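Local coordinates for protein enoyl-CoA hydratase (PDB 5KJP) that probably catalyses the reversible hydration of 2-enoyl-CoA thioesters to 3-hydroxyacyl-CoA, a step of fatty acid beta-oxidation, as a member of the crotonase superfamily, at residues L105-E110 with L122-I127. Sequence-based numbering, arbitrary orientation.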
loop_
_atom_site.group_PDB
_atom_site.type_symbol
_atom_site.label_atom_id
_atom_site.label_comp_id
_atom_site.label_asym_id
_atom_site.label_seq_id
_atom_site.Cartn_x
_atom_site.Cartn_y
_atom_site.Cartn_z
ATOM N N LEU A 105 15.320 13.540 1.817
ATOM C CA LEU A 105 16.468 12.874 1.239
ATOM C C LEU A 105 16.049 12.130 -0.017
ATOM O O LEU A 105 15.106 11.335 -0.001
ATOM C CB LEU A 105 17.090 11.906 2.247
ATOM C CG LEU A 105 18.236 11.034 1.738
ATOM C CD1 LEU A 105 19.447 11.878 1.318
ATOM C CD2 LEU A 105 18.609 10.014 2.808
ATOM N N ILE A 106 16.763 12.393 -1.102
ATOM C CA ILE A 106 16.539 11.712 -2.370
ATOM C C ILE A 106 17.713 10.786 -2.664
ATOM O O ILE A 106 18.865 11.210 -2.577
ATOM C CB ILE A 106 16.397 12.722 -3.531
ATOM C CG1 ILE A 106 15.242 13.692 -3.269
ATOM C CG2 ILE A 106 16.222 11.992 -4.867
ATOM C CD1 ILE A 106 15.372 15.008 -4.027
ATOM N N ALA A 107 17.433 9.529 -3.002
ATOM C CA ALA A 107 18.495 8.642 -3.468
ATOM C C ALA A 107 18.571 8.670 -4.995
ATOM O O ALA A 107 17.564 8.458 -5.673
ATOM C CB ALA A 107 18.269 7.215 -2.960
ATOM N N ALA A 108 19.760 8.954 -5.529
ATOM C CA ALA A 108 19.980 8.942 -6.974
ATOM C C ALA A 108 20.748 7.690 -7.366
ATOM O O ALA A 108 21.963 7.594 -7.151
ATOM C CB ALA A 108 20.733 10.197 -7.422
ATOM N N VAL A 109 20.033 6.735 -7.952
ATOM C CA VAL A 109 20.557 5.385 -8.137
ATOM C C VAL A 109 21.002 5.113 -9.573
ATOM O O VAL A 109 20.229 5.288 -10.514
ATOM C CB VAL A 109 19.506 4.330 -7.730
ATOM C CG1 VAL A 109 20.021 2.906 -8.005
ATOM C CG2 VAL A 109 19.123 4.505 -6.256
ATOM N N GLU A 110 22.261 4.711 -9.704
ATOM C CA GLU A 110 22.821 4.148 -10.930
ATOM C C GLU A 110 23.274 2.724 -10.613
ATOM O O GLU A 110 23.580 2.410 -9.453
ATOM C CB GLU A 110 24.016 4.968 -11.444
ATOM C CG GLU A 110 23.751 6.451 -11.706
ATOM C CD GLU A 110 23.192 6.733 -13.094
ATOM O OE1 GLU A 110 23.125 5.801 -13.927
ATOM O OE2 GLU A 110 22.833 7.904 -13.354
ATOM N N LEU A 122 15.836 2.824 0.636
ATOM C CA LEU A 122 14.556 2.762 1.347
ATOM C C LEU A 122 14.494 3.727 2.524
ATOM O O LEU A 122 13.415 4.165 2.920
ATOM C CB LEU A 122 14.288 1.333 1.844
ATOM C CG LEU A 122 13.900 0.358 0.738
ATOM C CD1 LEU A 122 13.921 -1.069 1.258
ATOM C CD2 LEU A 122 12.511 0.712 0.207
ATOM N N ALA A 123 15.652 4.052 3.088
ATOM C CA ALA A 123 15.705 4.999 4.196
ATOM C C ALA A 123 15.580 6.441 3.700
ATOM O O ALA A 123 15.303 7.349 4.483
ATOM C CB ALA A 123 16.990 4.818 4.987
ATOM N N ALA A 124 15.799 6.646 2.404
ATOM C CA ALA A 124 15.534 7.939 1.776
ATOM C C ALA A 124 14.029 8.090 1.553
ATOM O O ALA A 124 13.278 7.133 1.710
ATOM C CB ALA A 124 16.291 8.070 0.451
ATOM N N ASP A 125 13.591 9.290 1.187
ATOM C CA ASP A 125 12.168 9.562 1.011
ATOM C C ASP A 125 11.722 9.343 -0.419
ATOM O O ASP A 125 10.579 8.970 -0.682
ATOM C CB ASP A 125 11.862 10.996 1.420
ATOM C CG ASP A 125 12.307 11.290 2.824
ATOM O OD1 ASP A 125 11.847 10.578 3.743
ATOM O OD2 ASP A 125 13.134 12.205 3.000
ATOM N N LEU A 126 12.639 9.608 -1.338
ATOM C CA LEU A 126 12.346 9.595 -2.758
ATOM C C LEU A 126 13.496 8.911 -3.470
ATOM O O LEU A 126 14.648 9.001 -3.028
ATOM C CB LEU A 126 12.163 11.017 -3.286
ATOM C CG LEU A 126 11.114 11.880 -2.585
ATOM C CD1 LEU A 126 11.199 13.320 -3.036
ATOM C CD2 LEU A 126 9.727 11.319 -2.864
ATOM N N ILE A 127 13.186 8.225 -4.565
ATOM C CA ILE A 127 14.214 7.558 -5.347
ATOM C C ILE A 127 14.143 7.956 -6.816
ATOM O O ILE A 127 13.099 7.844 -7.465
ATOM C CB ILE A 127 14.104 6.019 -5.230
ATOM C CG1 ILE A 127 14.269 5.577 -3.769
ATOM C CG2 ILE A 127 15.146 5.341 -6.133
ATOM C CD1 ILE A 127 14.005 4.081 -3.530
#
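The backbone of L105 is held by D125, through both its amide and its carboxylate, where strand 126-130 starts beside strand 105-109. The L105 N-H reaches D125 OD2 (2.8 Å) on the anti side of the carboxylate and somewhat out of its plane, while L105 O accepts from two successive amides, closely from D125 N (2.8 Å) and at longer range from L126 N (3.3 Å). D125 CG stands beside its own backbone N, anti to the carbonyl carbon (chi1 -56°), which brings the carboxylate back to the L105 amide. Two residues past L105, A107 N donates a nearly straight bond to L126 O (2.8 Å, 165° at the hydrogen), and parallel pairing is established, with I106 beside L126 and A107 beside I127.

Side chains fill both faces of this pairing. On one, the side chains of I106 and L126 run obliquely across each other, I106 CG1 4.1 Å from L126 CD1, and helix 193-205 covers this face through A201, L200 and I204. On the other, A124 CB touches both L105 CG (3.8 Å) and A107 CB (4.0 Å); further along, V109 CG2 meets I127 CG2. R157 of helix 150-157 packs on I127 and donates to L122 O of helix 116-123.

The two strands are neighbours in the central sheet of the crotonase fold, joined in a right-handed beta-alpha-beta crossover by helix 116-123, and strand 62-67 flanks 105-109 on its other edge. K216 forms a salt bridge with D125 OD2, and M164 of a second subunit packs on D125. With OD2 shared between an amide and an ammonium group, the buried carboxylate is probably kept ionised, with K216 probably offsetting its negative charge at the start of the strand.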